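Local coordinates for De novo designed switch protein caging a hemagglutinin binder (sCageHA267_1S) (PDB 7CBC) that is a designed biosensor switch, built as a six-helix bundle, that cages a hemagglutinin-binding protein, at residues 108-113 and 178-183; 148-153 and 235-240. All blocks are in the same frame, centred on the assembly; numbering follows the deposited sequence.

Contact 1: 108-113 and 178-183; sequences IAETQD and SERIIE
Ile181 packs against Glu110 and Thr111 where helices 99-142 and 146-190 run antiparallel in this six-helix bundle, their local axes 10.0 Å apart. Ile181 spreads its branches over both partners: its CD1 lies 3.9 Å from Glu110 CB, and its CG2 meets Thr111 OG1 at 3.7 Å. Ala107 and Leu114 of helix 99-142 also touch this isoleucine.

Charge is placed at the margin. Glu110 reaches out with an extended chain, and its OE1 comes to the edge of the Arg180 guanidinium, in its plane, but the salt bridge to NH2 is long at 3.8 Å. Water 1 reinforces it, donating to Glu110 OE1 and accepting from Arg180 NH2 at 2.8 Å. Arg180 NE has a second acid, Glu177.

Deeper in, small hydroxyl residues suit a buried site because each can bond to its own helix. Thr111 OG1, turned anti to the carbonyl carbon (chi1 -71°), bonds Ala107 O one turn back; Ser178 OG bonds Ala174 O and also Gln211 of helix 195-239. Water 2 links the two helices, donating to Thr111 OG1 and to Ser178 O, 2.7 Å from each oxygen.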
ATOM      1  N   ILE A 108     -11.575   8.782  12.887  1.00 26.34           N
ATOM      2  CA  ILE A 108     -11.484   8.194  11.556  1.00 27.70           C
ATOM      3  C   ILE A 108     -10.755   9.136  10.611  1.00 32.30           C
ATOM      4  O   ILE A 108      -9.957   8.700   9.770  1.00 24.93           O
ATOM      5  CB  ILE A 108     -12.889   7.846  11.042  1.00 29.84           C
ATOM      6  CG1 ILE A 108     -13.509   6.771  11.910  1.00 23.17           C
ATOM      7  CG2 ILE A 108     -12.855   7.359   9.602  1.00 26.69           C
ATOM      8  CD1 ILE A 108     -14.856   6.422  11.416  1.00 31.61           C
ATOM      9  N   ALA A 109     -11.013  10.440  10.727  1.00 30.93           N
ATOM     10  CA  ALA A 109     -10.355  11.386   9.833  1.00 26.55           C
ATOM     11  C   ALA A 109      -8.860  11.440  10.100  1.00 30.03           C
ATOM     12  O   ALA A 109      -8.058  11.409   9.159  1.00 28.20           O
ATOM     13  CB  ALA A 109     -10.984  12.773   9.969  1.00 31.11           C
ATOM     14  N   GLU A 110      -8.458  11.520  11.372  1.00 30.37           N
ATOM     15  CA  GLU A 110      -7.029  11.524  11.686  1.00 32.92           C
ATOM     16  C   GLU A 110      -6.352  10.253  11.213  1.00 30.64           C
ATOM     17  O   GLU A 110      -5.196  10.277  10.761  1.00 25.81           O
ATOM     18  CB  GLU A 110      -6.803  11.649  13.186  1.00 32.94           C
ATOM     19  CG  GLU A 110      -6.969  13.011  13.793  1.00 40.05           C
ATOM     20  CD  GLU A 110      -6.602  12.967  15.260  1.00 43.46           C
ATOM     21  OE1 GLU A 110      -5.400  12.799  15.571  1.00 45.72           O
ATOM     22  OE2 GLU A 110      -7.518  13.046  16.099  1.00 48.16           O
ATOM     23  N   THR A 111      -7.023   9.117  11.390  1.00 26.44           N
ATOM     24  CA  THR A 111      -6.406   7.857  11.000  1.00 27.23           C
ATOM     25  C   THR A 111      -6.248   7.788   9.486  1.00 32.17           C
ATOM     26  O   THR A 111      -5.190   7.386   8.979  1.00 32.71           O
ATOM     27  CB  THR A 111      -7.239   6.686  11.532  1.00 29.48           C
ATOM     28  OG1 THR A 111      -7.089   6.601  12.956  1.00 27.73           O
ATOM     29  CG2 THR A 111      -6.756   5.405  10.947  1.00 28.07           C
ATOM     30  N   GLN A 112      -7.268   8.225   8.746  1.00 28.35           N
ATOM     31  CA  GLN A 112      -7.154   8.180   7.297  1.00 31.46           C
ATOM     32  C   GLN A 112      -6.070   9.117   6.791  1.00 33.96           C
ATOM     33  O   GLN A 112      -5.402   8.809   5.805  1.00 29.11           O
ATOM     34  CB  GLN A 112      -8.498   8.500   6.657  1.00 28.98           C
ATOM     35  CG  GLN A 112      -8.503   8.459   5.147  1.00 29.23           C
ATOM     36  CD  GLN A 112      -8.100   7.114   4.570  1.00 30.07           C
ATOM     37  OE1 GLN A 112      -7.849   6.143   5.292  1.00 27.16           O
ATOM     38  NE2 GLN A 112      -8.028   7.054   3.245  1.00 26.89           N
ATOM     39  N   ASP A 113      -5.856  10.250   7.453  1.00 35.83           N
ATOM     40  CA  ASP A 113      -4.772  11.112   7.013  1.00 31.28           C
ATOM     41  C   ASP A 113      -3.422  10.443   7.236  1.00 35.09           C
ATOM     42  O   ASP A 113      -2.509  10.599   6.414  1.00 30.35           O
ATOM     43  CB  ASP A 113      -4.848  12.458   7.724  1.00 37.68           C
ATOM     44  CG  ASP A 113      -3.824  13.446   7.203  1.00 40.35           C
ATOM     45  OD1 ASP A 113      -2.789  13.626   7.875  1.00 45.36           O
ATOM     46  OD2 ASP A 113      -4.049  14.034   6.122  1.00 45.80           O
ATOM     47  N   SER A 178      -1.530   5.369  14.933  1.00 32.19           N
ATOM     48  CA  SER A 178      -2.887   4.847  14.838  1.00 32.88           C
ATOM     49  C   SER A 178      -3.370   4.332  16.189  1.00 35.67           C
ATOM     50  O   SER A 178      -4.514   4.585  16.592  1.00 34.41           O
ATOM     51  CB  SER A 178      -2.948   3.738  13.792  1.00 31.18           C
ATOM     52  OG  SER A 178      -2.880   4.272  12.488  1.00 28.66           O
ATOM     53  N   GLU A 179      -2.509   3.596  16.895  1.00 34.95           N
ATOM     54  CA  GLU A 179      -2.867   3.094  18.213  1.00 40.56           C
ATOM     55  C   GLU A 179      -3.024   4.229  19.212  1.00 39.66           C
ATOM     56  O   GLU A 179      -3.902   4.178  20.079  1.00 37.88           O
ATOM     57  CB  GLU A 179      -1.823   2.091  18.684  1.00 40.53           C
ATOM     58  CG  GLU A 179      -2.098   0.712  18.136  1.00 52.17           C
ATOM     59  CD  GLU A 179      -0.852  -0.090  17.872  1.00 55.67           C
ATOM     60  OE1 GLU A 179       0.269   0.422  18.117  1.00 52.54           O
ATOM     61  OE2 GLU A 179      -1.008  -1.242  17.410  1.00 60.61           O
ATOM     62  N   ARG A 180      -2.195   5.268  19.097  1.00 37.19           N
ATOM     63  CA  ARG A 180      -2.313   6.396  20.013  1.00 40.27           C
ATOM     64  C   ARG A 180      -3.630   7.133  19.805  1.00 38.15           C
ATOM     65  O   ARG A 180      -4.263   7.565  20.775  1.00 41.00           O
ATOM     66  CB  ARG A 180      -1.114   7.335  19.854  1.00 39.88           C
ATOM     67  CG  ARG A 180      -1.178   8.552  20.764  1.00 44.44           C
ATOM     68  CD  ARG A 180      -0.411   9.731  20.197  1.00 45.04           C
ATOM     69  NE  ARG A 180      -1.153  10.340  19.096  1.00 48.29           N
ATOM     70  CZ  ARG A 180      -2.283  11.033  19.242  1.00 47.00           C
ATOM     71  NH1 ARG A 180      -2.806  11.218  20.448  1.00 48.53           N
ATOM     72  NH2 ARG A 180      -2.892  11.540  18.175  1.00 42.11           N
ATOM     73  N   ILE A 181      -4.073   7.260  18.551  1.00 38.56           N
ATOM     74  CA  ILE A 181      -5.384   7.843  18.266  1.00 35.01           C
ATOM     75  C   ILE A 181      -6.482   7.022  18.931  1.00 34.88           C
ATOM     76  O   ILE A 181      -7.386   7.561  19.581  1.00 35.58           O
ATOM     77  CB  ILE A 181      -5.601   7.935  16.743  1.00 36.14           C
ATOM     78  CG1 ILE A 181      -4.802   9.101  16.147  1.00 36.47           C
ATOM     79  CG2 ILE A 181      -7.091   8.022  16.396  1.00 32.86           C
ATOM     80  CD1 ILE A 181      -4.421   8.904  14.686  1.00 32.12           C
ATOM     81  N   ILE A 182      -6.404   5.702  18.784  1.00 34.26           N
ATOM     82  CA  ILE A 182      -7.395   4.818  19.371  1.00 33.49           C
ATOM     83  C   ILE A 182      -7.349   4.895  20.892  1.00 33.17           C
ATOM     84  O   ILE A 182      -8.375   5.113  21.544  1.00 36.38           O
ATOM     85  CB  ILE A 182      -7.183   3.381  18.863  1.00 33.60           C
ATOM     86  CG1 ILE A 182      -7.296   3.356  17.339  1.00 30.76           C
ATOM     87  CG2 ILE A 182      -8.221   2.440  19.487  1.00 33.39           C
ATOM     88  CD1 ILE A 182      -7.074   2.000  16.712  1.00 34.95           C
ATOM     89  N   GLU A 183      -6.165   4.727  21.481  1.00 33.57           N
ATOM     90  CA  GLU A 183      -6.069   4.696  22.937  1.00 37.23           C
ATOM     91  C   GLU A 183      -6.543   6.007  23.558  1.00 39.15           C
ATOM     92  O   GLU A 183      -7.190   6.004  24.611  1.00 36.50           O
ATOM     93  CB  GLU A 183      -4.643   4.368  23.371  1.00 38.74           C
ATOM     94  CG  GLU A 183      -4.410   4.466  24.885  1.00 45.45           C
ATOM     95  CD  GLU A 183      -5.064   3.337  25.690  1.00 50.86           C
ATOM     96  OE1 GLU A 183      -5.460   2.318  25.084  1.00 52.27           O
ATOM     97  OE2 GLU A 183      -5.183   3.467  26.933  1.00 45.84           O
TER
HETATM   98  O   HOH W   1      -5.561  12.304  18.600  1.00 46.65           O
HETATM   99  O   HOH W   2      -6.204   4.660  14.533  1.00 31.59           O

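Contact 2: 148-153 and 235-240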
ATOM      1  N   THR A 148      36.183  -0.513  -8.873  1.00 44.88           N
ATOM      2  CA  THR A 148      35.278   0.629  -8.954  1.00 44.23           C
ATOM      3  C   THR A 148      33.849   0.193  -9.251  1.00 38.12           C
ATOM      4  O   THR A 148      32.902   0.881  -8.863  1.00 46.06           O
ATOM      5  CB  THR A 148      35.772   1.584 -10.032  1.00 49.40           C
ATOM      6  OG1 THR A 148      36.062   0.820 -11.213  1.00 48.26           O
ATOM      7  CG2 THR A 148      37.040   2.310  -9.560  1.00 47.66           C
ATOM      8  N   ILE A 149      33.689  -0.919  -9.975  1.00 42.16           N
ATOM      9  CA  ILE A 149      32.382  -1.533 -10.171  1.00 38.63           C
ATOM     10  C   ILE A 149      31.798  -1.959  -8.834  1.00 44.88           C
ATOM     11  O   ILE A 149      30.618  -1.723  -8.539  1.00 39.82           O
ATOM     12  CB  ILE A 149      32.502  -2.740 -11.120  1.00 41.27           C
ATOM     13  CG1 ILE A 149      32.675  -2.305 -12.580  1.00 43.79           C
ATOM     14  CG2 ILE A 149      31.314  -3.691 -10.938  1.00 36.43           C
ATOM     15  CD1 ILE A 149      32.832  -3.481 -13.510  1.00 41.28           C
ATOM     16  N   ARG A 150      32.615  -2.602  -8.003  1.00 37.63           N
ATOM     17  CA  ARG A 150      32.109  -3.090  -6.733  1.00 40.29           C
ATOM     18  C   ARG A 150      31.843  -1.939  -5.772  1.00 43.46           C
ATOM     19  O   ARG A 150      30.854  -1.962  -5.024  1.00 35.12           O
ATOM     20  CB  ARG A 150      33.088  -4.091  -6.140  1.00 40.52           C
ATOM     21  CG  ARG A 150      32.898  -4.266  -4.686  1.00 41.47           C
ATOM     22  CD  ARG A 150      31.758  -5.218  -4.510  1.00 41.31           C
ATOM     23  NE  ARG A 150      31.653  -5.684  -3.156  1.00 45.20           N
ATOM     24  CZ  ARG A 150      32.270  -6.776  -2.723  1.00 51.17           C
ATOM     25  NH1 ARG A 150      33.038  -7.480  -3.558  1.00 54.49           N
ATOM     26  NH2 ARG A 150      32.152  -7.163  -1.454  1.00 42.43           N
ATOM     27  N   GLU A 151      32.695  -0.910  -5.794  1.00 37.99           N
ATOM     28  CA  GLU A 151      32.418   0.282  -4.995  1.00 39.58           C
ATOM     29  C   GLU A 151      31.043   0.853  -5.326  1.00 42.63           C
ATOM     30  O   GLU A 151      30.304   1.275  -4.429  1.00 40.80           O
ATOM     31  CB  GLU A 151      33.498   1.341  -5.217  1.00 44.42           C
ATOM     32  CG  GLU A 151      33.202   2.677  -4.538  1.00 46.96           C
ATOM     33  CD  GLU A 151      34.182   3.783  -4.929  1.00 48.66           C
ATOM     34  OE1 GLU A 151      35.174   3.502  -5.640  1.00 54.36           O
ATOM     35  OE2 GLU A 151      33.955   4.944  -4.528  1.00 51.03           O
ATOM     36  N   ALA A 152      30.677   0.855  -6.609  1.00 40.94           N
ATOM     37  CA  ALA A 152      29.361   1.343  -7.002  1.00 39.60           C
ATOM     38  C   ALA A 152      28.253   0.401  -6.536  1.00 37.89           C
ATOM     39  O   ALA A 152      27.181   0.854  -6.128  1.00 37.24           O
ATOM     40  CB  ALA A 152      29.309   1.537  -8.517  1.00 40.50           C
ATOM     41  N   LEU A 153      28.487  -0.911  -6.595  1.00 38.97           N
ATOM     42  CA  LEU A 153      27.487  -1.862  -6.120  1.00 36.88           C
ATOM     43  C   LEU A 153      27.294  -1.761  -4.608  1.00 39.54           C
ATOM     44  O   LEU A 153      26.159  -1.767  -4.111  1.00 35.08           O
ATOM     45  CB  LEU A 153      27.893  -3.279  -6.515  1.00 38.05           C
ATOM     46  CG  LEU A 153      27.836  -3.602  -8.011  1.00 39.89           C
ATOM     47  CD1 LEU A 153      28.375  -4.996  -8.259  1.00 42.54           C
ATOM     48  CD2 LEU A 153      26.408  -3.481  -8.533  1.00 41.17           C
ATOM     49  N   LEU A 235      21.093  -8.932  -9.080  1.00 38.08           N
ATOM     50  CA  LEU A 235      21.214  -8.993 -10.530  1.00 37.98           C
ATOM     51  C   LEU A 235      22.308  -8.061 -11.033  1.00 44.14           C
ATOM     52  O   LEU A 235      23.057  -8.413 -11.957  1.00 42.75           O
ATOM     53  CB  LEU A 235      19.875  -8.645 -11.167  1.00 38.31           C
ATOM     54  CG  LEU A 235      19.815  -8.558 -12.685  1.00 40.81           C
ATOM     55  CD1 LEU A 235      20.027  -9.932 -13.320  1.00 43.52           C
ATOM     56  CD2 LEU A 235      18.484  -7.961 -13.105  1.00 37.15           C
ATOM     57  N   LEU A 236      22.414  -6.865 -10.441  1.00 41.26           N
ATOM     58  CA  LEU A 236      23.502  -5.951 -10.789  1.00 39.06           C
ATOM     59  C   LEU A 236      24.853  -6.524 -10.389  1.00 43.61           C
ATOM     60  O   LEU A 236      25.857  -6.337 -11.099  1.00 44.73           O
ATOM     61  CB  LEU A 236      23.290  -4.598 -10.118  1.00 39.55           C
ATOM     62  CG  LEU A 236      22.202  -3.732 -10.752  1.00 42.04           C
ATOM     63  CD1 LEU A 236      22.238  -2.342 -10.162  1.00 47.02           C
ATOM     64  CD2 LEU A 236      22.364  -3.670 -12.259  1.00 45.48           C
ATOM     65  N   ARG A 237      24.907  -7.199  -9.242  1.00 41.30           N
ATOM     66  CA  ARG A 237      26.123  -7.899  -8.859  1.00 44.28           C
ATOM     67  C   ARG A 237      26.529  -8.895  -9.933  1.00 42.98           C
ATOM     68  O   ARG A 237      27.688  -8.926 -10.348  1.00 51.71           O
ATOM     69  CB  ARG A 237      25.922  -8.595  -7.516  1.00 45.59           C
ATOM     70  CG  ARG A 237      27.193  -9.112  -6.880  1.00 44.56           C
ATOM     71  CD  ARG A 237      27.171  -8.855  -5.378  1.00 54.49           C
ATOM     72  NE  ARG A 237      28.389  -9.332  -4.731  1.00 64.62           N
ATOM     73  CZ  ARG A 237      29.553  -8.691  -4.776  1.00 61.61           C
ATOM     74  NH1 ARG A 237      29.649  -7.540  -5.428  1.00 54.88           N
ATOM     75  NH2 ARG A 237      30.619  -9.201  -4.168  1.00 53.74           N
ATOM     76  N   LEU A 238      25.572  -9.684 -10.429  1.00 43.66           N
ATOM     77  CA  LEU A 238      25.867 -10.725 -11.411  1.00 49.17           C
ATOM     78  C   LEU A 238      26.113 -10.159 -12.808  1.00 51.59           C
ATOM     79  O   LEU A 238      26.943 -10.690 -13.553  1.00 52.38           O
ATOM     80  CB  LEU A 238      24.723 -11.737 -11.461  1.00 51.40           C
ATOM     81  CG  LEU A 238      24.940 -13.108 -10.822  1.00 55.04           C
ATOM     82  CD1 LEU A 238      25.403 -12.959  -9.368  1.00 52.89           C
ATOM     83  CD2 LEU A 238      23.648 -13.926 -10.912  1.00 46.05           C
ATOM     84  N   ALA A 239      25.395  -9.101 -13.193  1.00 45.89           N
ATOM     85  CA  ALA A 239      25.494  -8.579 -14.549  1.00 48.55           C
ATOM     86  C   ALA A 239      26.787  -7.821 -14.799  1.00 51.35           C
ATOM     87  O   ALA A 239      27.078  -7.503 -15.952  1.00 52.95           O
ATOM     88  CB  ALA A 239      24.309  -7.669 -14.873  1.00 45.26           C
ATOM     89  N   SER A 240      27.547  -7.507 -13.756  1.00 50.11           N
ATOM     90  CA  SER A 240      28.918  -7.068 -13.942  1.00 53.93           C
ATOM     91  C   SER A 240      29.912  -8.216 -13.819  1.00 55.92           C
ATOM     92  O   SER A 240      31.091  -8.020 -14.117  1.00 59.17           O
ATOM     93  CB  SER A 240      29.269  -5.965 -12.941  1.00 50.04           C
ATOM     94  OG  SER A 240      29.010  -6.379 -11.614  1.00 43.86           O
TER
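Leu153 faces Arg237, their CA atoms 6.8 Å apart, and Ile149 faces Ser240 one turn away, where two helices pass antiparallel with 174° between their directions. Leu153 is the main apolar link. Its two methyls divide the partners: CD2 touches Leu236 CB at 3.7 Å, while CD1 lies at the same distance from Arg237 CA and Ser240 OG. Leucine suits this place because one forked side chain can touch Leu236, Arg237 and Ser240 at once.

Ser240 OG, with chi1 at 54°, lies between the backbone N and the carbonyl carbon, within bonding distance of both Leu236 O and Arg237 O. Serine suits the place because its short side chain can turn the hydroxyl back to these carbonyls of its own segment while CB and OG pack on Ile149. Ile149 CG2 lies 3.6 Å from this OG.

On the solvent side the two arginines converge without bonding. Arginine suits position 237 because its long chain, CG anti to the backbone N, can run past Leu153 and carry the charged end to the margin. Arg237 NH2 lies above one face of the Arg150 guanidinium, offset toward its rim, with the two planes 73° apart. Since both groups are positive donors, the 3.0 Å between Arg237 NH2 and Arg150 NH1 is probably unfavourable, and the exact tip positions are doubtful. Arg150 has a countercharge in Glu154, which bridges its NE. An alanine in place of Arg237 would probably uncover the flank of Leu153 CD1 now beside NH1 and leave the Arg150 guanidinium freer to turn.

Away from the arginines, helix 99-142 packs on the pair, Leu140 touching Ile149 and Leu153 and Ala136 touching Leu236, while Val41 of helix 3-46 also packs on Leu236.

In the fold
Both contacts draw on helix 146-190, once near each end: contact 1 pairs its later part with helix 99-142, contact 2 its beginning with the end of helix 195-239. Their centres lie 44 Å apart, on opposite sides of the chain's centre, and they do not touch. Contact 1 is the more buried, and its polar groups are tied together by ordered water, with opposite charges at its margin. Contact 2, farther out and only partly buried, joins its helices by leucine and isoleucine methyls, with like charges meeting at the surface. The same two neighbouring helices flank helix 146-190 at both places, but the chemistry differs.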